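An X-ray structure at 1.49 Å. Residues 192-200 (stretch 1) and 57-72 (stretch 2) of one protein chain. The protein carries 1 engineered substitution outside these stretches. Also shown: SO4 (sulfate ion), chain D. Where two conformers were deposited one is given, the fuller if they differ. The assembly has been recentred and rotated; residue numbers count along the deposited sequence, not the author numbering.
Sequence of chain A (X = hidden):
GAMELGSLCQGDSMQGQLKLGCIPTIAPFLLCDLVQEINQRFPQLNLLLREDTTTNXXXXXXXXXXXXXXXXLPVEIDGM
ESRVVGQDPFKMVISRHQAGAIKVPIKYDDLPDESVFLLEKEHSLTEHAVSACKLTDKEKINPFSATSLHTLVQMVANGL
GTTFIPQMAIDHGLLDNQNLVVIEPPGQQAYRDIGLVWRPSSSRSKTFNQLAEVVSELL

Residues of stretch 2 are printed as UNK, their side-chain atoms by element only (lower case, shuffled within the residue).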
ATOM      1  N   ARG A 192      15.861 -10.894   3.431  1.00  9.03           N
ATOM      2  CA  ARG A 192      14.790 -11.713   4.009  1.00  9.71           C
ATOM      3  C   ARG A 192      14.479 -12.847   3.034  1.00 11.14           C
ATOM      4  O   ARG A 192      14.522 -12.673   1.811  1.00 13.34           O
ATOM      5  CB  ARG A 192      13.494 -10.917   4.355  1.00  9.66           C
ATOM      6  CG  ARG A 192      12.916 -10.194   3.134  1.00  8.95           C
ATOM      7  CD  ARG A 192      11.667  -9.444   3.541  1.00  9.10           C
ATOM      8  NE  ARG A 192      11.155  -8.768   2.364  1.00  8.49           N
ATOM      9  CZ  ARG A 192       9.967  -8.164   2.300  1.00  8.38           C
ATOM     10  NH1 ARG A 192       9.151  -8.148   3.350  1.00  9.51           N
ATOM     11  NH2 ARG A 192       9.578  -7.586   1.169  1.00  8.38           N
ATOM     12  N   ASP A 193      14.193 -14.029   3.565  1.00  9.97           N
ATOM     13  CA  ASP A 193      13.673 -15.123   2.750  1.00  7.95           C
ATOM     14  C   ASP A 193      12.210 -14.865   2.407  1.00  9.80           C
ATOM     15  O   ASP A 193      11.448 -14.295   3.194  1.00 10.73           O
ATOM     16  CB  ASP A 193      13.732 -16.438   3.524  1.00 10.20           C
ATOM     17  CG  ASP A 193      15.090 -17.079   3.539  1.00 20.04           C
ATOM     18  OD1 ASP A 193      15.933 -16.884   2.617  1.00 16.73           O
ATOM     19  OD2 ASP A 193      15.339 -17.858   4.512  1.00 21.75           O
ATOM     20  N   ILE A 194      11.813 -15.269   1.210  1.00  7.91           N
ATOM     21  CA  ILE A 194      10.432 -15.226   0.785  1.00  9.42           C
ATOM     22  C   ILE A 194       9.999 -16.676   0.610  1.00  8.49           C
ATOM     23  O   ILE A 194      10.730 -17.487   0.014  1.00 10.49           O
ATOM     24  CB  ILE A 194      10.336 -14.490  -0.569  1.00  8.34           C
ATOM     25  CG1 ILE A 194      10.988 -13.095  -0.484  1.00  9.96           C
ATOM     26  CG2 ILE A 194       8.838 -14.429  -1.036  1.00 10.03           C
ATOM     27  CD1 ILE A 194      10.375 -12.206   0.507  1.00 11.39           C
ATOM     28  N   GLY A 195       8.796 -16.999   1.078  1.00  9.44           N
ATOM     29  CA  GLY A 195       8.362 -18.368   0.907  1.00 11.60           C
ATOM     30  C   GLY A 195       6.871 -18.496   0.700  1.00  7.78           C
ATOM     31  O   GLY A 195       6.115 -17.560   0.918  1.00  9.48           O
ATOM     32  N   LEU A 196       6.479 -19.688   0.261  1.00  8.01           N
ATOM     33  CA  LEU A 196       5.078 -20.068   0.134  1.00  7.37           C
ATOM     34  C   LEU A 196       4.733 -20.963   1.322  1.00  8.22           C
ATOM     35  O   LEU A 196       5.547 -21.788   1.752  1.00  8.68           O
ATOM     36  CB  LEU A 196       4.761 -20.830  -1.159  1.00  9.92           C
ATOM     37  CG  LEU A 196       4.429 -19.887  -2.341  1.00 11.13           C
ATOM     38  CD1 LEU A 196       5.668 -18.998  -2.746  1.00 15.64           C
ATOM     39  CD2 LEU A 196       3.881 -20.737  -3.538  1.00 18.43           C
ATOM     40  N   VAL A 197       3.515 -20.834   1.821  1.00  7.53           N
ATOM     41  CA  VAL A 197       3.063 -21.569   3.012  1.00  8.68           C
ATOM     42  C   VAL A 197       1.660 -22.094   2.755  1.00  8.00           C
ATOM     43  O   VAL A 197       0.788 -21.340   2.304  1.00  7.83           O
ATOM     44  CB  VAL A 197       3.040 -20.652   4.246  1.00  8.94           C
ATOM     45  CG1 VAL A 197       2.618 -21.429   5.525  1.00  9.76           C
ATOM     46  CG2 VAL A 197       4.458 -20.071   4.481  1.00 10.71           C
ATOM     47  N   TRP A 198       1.396 -23.355   3.127  1.00  8.43           N
ATOM     48  CA  TRP A 198       0.088 -23.966   2.857  1.00  8.74           C
ATOM     49  C   TRP A 198      -0.192 -25.058   3.883  1.00  9.21           C
ATOM     50  O   TRP A 198       0.663 -25.400   4.693  1.00  9.31           O
ATOM     51  CB  TRP A 198      -0.043 -24.536   1.445  1.00  8.91           C
ATOM     52  CG  TRP A 198       0.913 -25.646   1.092  1.00  9.20           C
ATOM     53  CD1 TRP A 198       0.677 -26.998   1.201  1.00 10.01           C
ATOM     54  CD2 TRP A 198       2.213 -25.501   0.488  1.00 10.47           C
ATOM     55  NE1 TRP A 198       1.773 -27.721   0.685  1.00 11.60           N
ATOM     56  CE2 TRP A 198       2.719 -26.807   0.259  1.00 10.90           C
ATOM     57  CE3 TRP A 198       3.003 -24.396   0.145  1.00 11.52           C
ATOM     58  CZ2 TRP A 198       3.997 -27.036  -0.314  1.00 13.51           C
ATOM     59  CZ3 TRP A 198       4.283 -24.634  -0.441  1.00 14.78           C
ATOM     60  CH2 TRP A 198       4.744 -25.954  -0.667  1.00 15.99           C
ATOM     61  N   ARG A 199      -1.395 -25.636   3.822  1.00  9.59           N
ATOM     62  CA  ARG A 199      -1.776 -26.670   4.808  1.00 10.12           C
ATOM     63  C   ARG A 199      -1.281 -28.028   4.357  1.00 10.51           C
ATOM     64  O   ARG A 199      -1.462 -28.397   3.190  1.00 10.60           O
ATOM     65  CB  ARG A 199      -3.276 -26.760   4.931  1.00 10.47           C
ATOM     66  CG  ARG A 199      -3.902 -25.473   5.498  1.00 10.22           C
ATOM     67  CD  ARG A 199      -5.405 -25.652   5.744  1.00 10.74           C
ATOM     68  NE  ARG A 199      -6.147 -25.949   4.530  1.00 12.63           N
ATOM     69  CZ  ARG A 199      -6.471 -25.012   3.626  1.00 13.55           C
ATOM     70  NH1 ARG A 199      -6.136 -23.725   3.816  1.00 11.33           N
ATOM     71  NH2 ARG A 199      -7.109 -25.384   2.519  1.00 17.56           N
ATOM     72  N   PRO A 200      -0.683 -28.819   5.253  1.00 10.83           N
ATOM     73  CA  PRO A 200      -0.250 -30.179   4.855  1.00 11.30           C
ATOM     74  C   PRO A 200      -1.372 -31.043   4.333  1.00 14.25           C
ATOM     75  O   PRO A 200      -1.110 -31.962   3.537  1.00 19.41           O
ATOM     76  CB  PRO A 200       0.260 -30.787   6.171  1.00 13.12           C
ATOM     77  CG  PRO A 200       0.559 -29.641   7.083  1.00 13.75           C
ATOM     78  CD  PRO A 200      -0.322 -28.454   6.644  1.00 10.83           C
ATOM     79  N   UNK A  57      -3.107 -13.630   8.201  1.00  8.52           N
ATOM     80  CA  UNK A  57      -3.073 -14.545   7.062  1.00 10.29           C
ATOM     81  C   UNK A  57      -2.971 -15.985   7.532  1.00  9.36           C
ATOM     82  O   UNK A  57      -3.596 -16.876   6.938  1.00  9.65           O
ATOM     83  c   UNK A  57      -1.948 -12.912   5.372  1.00  9.76           C
ATOM     84  c   UNK A  57      -0.632 -12.690   4.612  1.00  8.98           C
ATOM     85  c   UNK A  57      -1.883 -14.237   6.149  1.00  8.15           C
ATOM     86  c   UNK A  57      -3.153 -12.947   4.426  1.00  8.97           C
ATOM     87  N   UNK A  58      -2.158 -16.232   8.560  1.00  8.91           N
ATOM     88  CA  UNK A  58      -2.028 -17.607   9.062  1.00  9.35           C
ATOM     89  C   UNK A  58      -3.367 -18.127   9.615  1.00 10.25           C
ATOM     90  O   UNK A  58      -3.731 -19.299   9.408  1.00 10.91           O
ATOM     91  c   UNK A  58       1.551 -17.360  10.519  1.00 16.89           C
ATOM     92  c   UNK A  58      -0.891 -17.681  10.108  1.00 10.78           C
ATOM     93  c   UNK A  58       0.507 -17.683   9.434  1.00 16.53           C
ATOM     94  c   UNK A  58       0.797 -19.038   8.743  1.00 19.86           C
ATOM     95  N   UNK A  59      -4.117 -17.282  10.336  1.00 10.52           N
ATOM     96  CA  UNK A  59      -5.436 -17.712  10.808  1.00 13.47           C
ATOM     97  C   UNK A  59      -6.359 -18.052   9.636  1.00 12.45           C
ATOM     98  O   UNK A  59      -7.009 -19.110   9.628  1.00 12.66           O
ATOM     99  o   UNK A  59      -5.131 -16.300  12.726  1.00 16.09           O
ATOM    100  c   UNK A  59      -7.426 -16.939  12.120  1.00 13.94           C
ATOM    101  c   UNK A  59      -6.019 -16.577  11.622  1.00 12.62           C
ATOM    102  N   UNK A  60      -6.360 -17.205   8.594  1.00 10.26           N
ATOM    103  CA  UNK A  60      -7.193 -17.500   7.440  1.00 11.26           C
ATOM    104  C   UNK A  60      -6.753 -18.783   6.746  1.00 11.81           C
ATOM    105  O   UNK A  60      -7.603 -19.589   6.321  1.00 12.24           O
ATOM    106  c   UNK A  60      -7.094 -16.332   6.456  1.00 11.78           C
ATOM    107  N   UNK A  61      -5.430 -19.031   6.680  1.00 10.03           N
ATOM    108  CA  UNK A  61      -4.960 -20.263   6.083  1.00 10.38           C
ATOM    109  C   UNK A  61      -5.395 -21.472   6.903  1.00 10.95           C
ATOM    110  O   UNK A  61      -5.862 -22.469   6.332  1.00 11.26           O
ATOM    111  c   UNK A  61      -2.788 -21.457   5.336  1.00  9.34           C
ATOM    112  c   UNK A  61      -1.246 -21.449   5.575  1.00  9.16           C
ATOM    113  c   UNK A  61      -3.192 -21.634   3.850  1.00 10.28           C
ATOM    114  c   UNK A  61      -3.428 -20.218   5.991  1.00  9.30           C
ATOM    115  N   UNK A  62      -5.218 -21.410   8.233  0.64 10.75           N
ATOM    116  CA  UNK A  62      -5.640 -22.514   9.101  0.64 11.52           C
ATOM    117  C   UNK A  62      -7.107 -22.809   8.881  0.64 13.85           C
ATOM    118  O   UNK A  62      -7.520 -23.989   8.790  0.64 12.46           O
ATOM    119  c   UNK A  62      -3.848 -22.245  12.557  0.64 15.44           C
ATOM    120  n   UNK A  62      -4.464 -21.112  13.241  0.64 17.36           N
ATOM    121  c   UNK A  62      -5.442 -22.075  10.549  0.64 11.91           C
ATOM    122  c   UNK A  62      -4.006 -22.265  11.014  0.64 14.44           C
ATOM    123  c   UNK A  62      -3.924 -19.891  13.369  0.64 26.91           C
ATOM    124  n   UNK A  62      -4.597 -18.953  14.016  0.64 26.73           N
ATOM    125  n   UNK A  62      -2.716 -19.605  12.877  0.64 23.14           N
ATOM    126  N   UNK A  63      -7.906 -21.741   8.779  1.00 15.47           N
ATOM    127  CA  UNK A  63      -9.363 -21.856   8.693  1.00 15.86           C
ATOM    128  C   UNK A  63      -9.845 -22.196   7.281  1.00 17.14           C
ATOM    129  O   UNK A  63     -11.052 -22.233   7.035  1.00 18.56           O
ATOM    130  n   UNK A  63      -9.507 -20.371  12.816  1.00 24.09           N
ATOM    131  c   UNK A  63      -9.985 -20.543   9.159  1.00 15.27           C
ATOM    132  c   UNK A  63      -9.199 -20.970  11.614  1.00 22.01           C
ATOM    133  n   UNK A  63     -10.580 -19.322  11.290  1.00 35.66           N
ATOM    134  c   UNK A  63      -9.888 -20.320  10.647  1.00 17.40           C
ATOM    135  c   UNK A  63     -10.338 -19.373  12.590  1.00 30.06           C
ATOM    136  N   UNK A  64      -8.935 -22.402   6.328  1.00 13.93           N
ATOM    137  CA  UNK A  64      -9.325 -22.803   4.998  1.00 14.65           C
ATOM    138  C   UNK A  64      -9.972 -21.704   4.197  1.00 13.68           C
ATOM    139  O   UNK A  64     -10.586 -21.980   3.160  1.00 16.37           O
ATOM    140  N   UNK A  65      -9.781 -20.443   4.608  1.00 12.61           N
ATOM    141  CA  UNK A  65     -10.274 -19.281   3.881  1.00 10.59           C
ATOM    142  C   UNK A  65      -9.292 -18.795   2.824  1.00 11.88           C
ATOM    143  O   UNK A  65      -9.673 -17.962   1.985  1.00 15.68           O
ATOM    144  c   UNK A  65     -11.709 -18.538   5.751  1.00 16.47           C
ATOM    145  o   UNK A  65     -12.924 -17.897   7.671  1.00 25.48           O
ATOM    146  c   UNK A  65     -11.876 -17.693   6.995  1.00 24.87           C
ATOM    147  c   UNK A  65     -10.543 -18.145   4.857  1.00 12.28           C
ATOM    148  o   UNK A  65     -10.988 -16.847   7.292  1.00 24.24           O
ATOM    149  N   UNK A  66      -8.034 -19.233   2.886  1.00  9.86           N
ATOM    150  CA  UNK A  66      -7.071 -19.038   1.821  1.00  9.04           C
ATOM    151  C   UNK A  66      -6.445 -20.393   1.542  1.00  9.14           C
ATOM    152  O   UNK A  66      -6.437 -21.266   2.408  1.00 11.50           O
ATOM    153  c   UNK A  66      -6.513 -16.665   2.601  1.00 10.61           C
ATOM    154  c   UNK A  66      -7.035 -15.988   1.326  1.00 12.47           C
ATOM    155  c   UNK A  66      -5.392 -15.780   3.232  1.00 11.78           C
ATOM    156  c   UNK A  66      -5.968 -18.054   2.241  1.00  8.94           C
ATOM    157  N   UNK A  67      -5.930 -20.571   0.318  1.00  8.89           N
ATOM    158  CA  UNK A  67      -5.232 -21.799  -0.083  1.00 12.22           C
ATOM    159  C   UNK A  67      -3.736 -21.739   0.179  1.00 10.54           C
ATOM    160  O   UNK A  67      -3.143 -22.753   0.493  1.00 10.36           O
ATOM    161  c   UNK A  67      -5.386 -22.040  -1.597  1.00 11.64           C
ATOM    162  c   UNK A  67      -6.801 -22.343  -1.994  1.00 20.67           C
ATOM    163  o   UNK A  67      -7.416 -21.598  -2.794  1.00 15.68           O
ATOM    164  o   UNK A  67      -7.326 -23.363  -1.485  1.00 24.74           O
ATOM    165  N   UNK A  68      -3.094 -20.590   0.000  1.00  8.24           N
ATOM    166  CA  UNK A  68      -1.646 -20.509   0.079  1.00  8.79           C
ATOM    167  C   UNK A  68      -1.288 -19.067   0.386  1.00  9.03           C
ATOM    168  O   UNK A  68      -2.035 -18.136   0.045  1.00  8.43           O
ATOM    169  c   UNK A  68      -1.003 -21.001  -1.247  1.00  9.30           C
ATOM    170  c   UNK A  68       0.507 -21.124  -1.191  1.00  9.41           C
ATOM    171  c   UNK A  68      -1.443 -20.104  -2.444  1.00 11.00           C
ATOM    172  N   UNK A  69      -0.156 -18.876   1.038  1.00  7.55           N
ATOM    173  CA  UNK A  69       0.353 -17.559   1.400  1.00  7.27           C
ATOM    174  C   UNK A  69       1.723 -17.376   0.792  1.00  8.12           C
ATOM    175  O   UNK A  69       2.487 -18.336   0.648  1.00  7.24           O
ATOM    176  c   UNK A  69       0.527 -17.401   2.929  1.00  7.43           C
ATOM    177  c   UNK A  69      -0.302 -17.742   5.293  1.00  9.29           C
ATOM    178  c   UNK A  69      -0.672 -17.866   3.792  1.00  7.79           C
ATOM    179  c   UNK A  69      -1.920 -17.037   3.412  1.00  9.23           C
ATOM    180  N   UNK A  70       2.050 -16.127   0.485  1.00  6.84           N
ATOM    181  CA  UNK A  70       3.417 -15.696   0.220  1.00  7.56           C
ATOM    182  C   UNK A  70       3.792 -14.809   1.393  1.00  8.31           C
ATOM    183  O   UNK A  70       3.180 -13.734   1.604  1.00 10.13           O
ATOM    184  c   UNK A  70       3.567 -14.999  -1.144  1.00  7.34           C
ATOM    185  c   UNK A  70       3.216 -15.968  -2.287  1.00  8.75           C
ATOM    186  c   UNK A  70       4.984 -14.443  -1.242  1.00  8.88           C
ATOM    187  c   UNK A  70       3.238 -15.301  -3.756  1.00 11.86           C
ATOM    188  N   UNK A  71       4.769 -15.272   2.166  1.00  8.05           N
ATOM    189  CA  UNK A  71       5.196 -14.609   3.388  1.00  8.16           C
ATOM    190  C   UNK A  71       6.678 -14.306   3.307  1.00  8.14           C
ATOM    191  O   UNK A  71       7.422 -14.893   2.522  1.00  9.47           O
ATOM    192  c   UNK A  71       3.547 -15.975   4.978  1.00  8.22           C
ATOM    193  c   UNK A  71       3.520 -16.730   6.278  1.00 12.58           C
ATOM    194  c   UNK A  71       4.981 -15.537   4.616  1.00 10.48           C
ATOM    195  c   UNK A  71       2.656 -14.747   5.089  1.00 11.31           C
ATOM    196  N   UNK A  72       7.103 -13.369   4.155  1.00  8.02           N
ATOM    197  CA  UNK A  72       8.517 -13.268   4.528  1.00  7.45           C
ATOM    198  C   UNK A  72       8.810 -14.222   5.690  1.00  7.65           C
ATOM    199  O   UNK A  72       8.047 -14.293   6.662  1.00  8.62           O
ATOM    200  c   UNK A  72       8.865 -11.819   4.895  1.00  9.10           C
TER
HETATM  201  S   SO4 D 402      -8.275 -28.287   0.339  1.00 39.81           S
HETATM  202  O1  SO4 D 402      -7.550 -29.358  -0.351  1.00 37.62           O
HETATM  203  O2  SO4 D 402      -7.835 -28.204   1.744  1.00 44.95           O
HETATM  204  O3  SO4 D 402      -9.713 -28.502   0.227  1.00 55.70           O
HETATM  205  O4  SO4 D 402      -8.007 -27.050  -0.385  1.00 55.49           O
HETATM  206  O   HOH W   1      -8.448 -23.488   0.993  1.00 25.39           O
HETATM  207  O   HOH W   2      -3.564 -25.082   1.931  1.00 10.03           O

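Position 57, in the helix, carries four carbons forked at the second and lies beyond reach of stretch 1; it is Leu57, a buried apolar residue. Position 58 has the same four-carbon fork, and one tip lies 4.4 Å from Val197 CG1. This is Leu58, whose CD2 makes that approach. Position 59 has one carbon bearing an oxygen and a carbon, which defines Thr59; it is partly exposed and touches nothing on stretch 1. Position 60 has a lone carbon, so it is Ala60, small and buried.

Position 61 again has four carbons forked at the second, and its end comes nearer the strand. It is Leu61: CD2 lies 3.9 Å from Val197 CG1 and 3.9 Å from Trp198 CA, so a flexible apolar chain fills the space between helix and sheet. Position 62 shows three carbons, a nitrogen, and a carbon carrying two more nitrogens. It is Arg62, pointing away into an exposed setting that suits its charge. Position 63 has one carbon and a five-membered ring of three carbons and two nitrogens: His63, exposed and also pointing away.

Position 64 has no side-chain atoms and is Gly64. Its phi of 73° favours glycine, and it ends the helix in a Schellman motif, while its CA lies over one face of the Arg199 guanidinium, 3.5 Å from NH1. Position 65, three carbons with two oxygens on the third, is Glu65, exposed and free of stretch 1. Position 66 has four carbons forked at the second: Leu66, buried, with its end leading away while its backbone O faces Arg199. Position 67 has two carbons, the second bearing two oxygens. It is Asp67; OD1 is 4.5 Å from Arg199 NH2, too far for a salt bridge, but water 1 donates to OD1 and accepts from NH2.

Position 68 has one carbon bearing two others, near Leu196 and Trp198. It is Val68, whose CG2 lies 4.1 Å from Leu196 CD2. Position 69, four carbons forked at the second, is Leu69; its CB is 4.3 Å from Val197 CB. Position 70 forks at the first carbon, with one arm two carbons long: Ile70, a beta-branched residue at home in a strand, placing CG1 3.9 Å from Leu196 CD1 and CG2 3.9 Å from Ile194 CG2. Position 71 forks at the second of four carbons and is Leu71, its CD1 3.9 Å from Val197 CG2. Position 72 has one carbon: Ala72, whose CB packs 3.9 Å from Arg192 CD.

The contact is an antiparallel strand pair. Leu69 N to Val197 O, Val197 N to Leu69 O, Leu71 N to Gly195 O and Gly195 N to Leu71 O are hydrogen bonds of 2.9 Å each. Ile194, Leu196, Ile70 and Ala72 share one sheet face; Val197, Leu69 and Leu71 share the other. Beyond the strand, Arg199 NH1 donates to Leu61 O and Leu66 O, both at 2.8 Å, tying stretch 1 to the helix end and the following turn.

Stretch 2 57-72: LLTALRHGELDVLILA
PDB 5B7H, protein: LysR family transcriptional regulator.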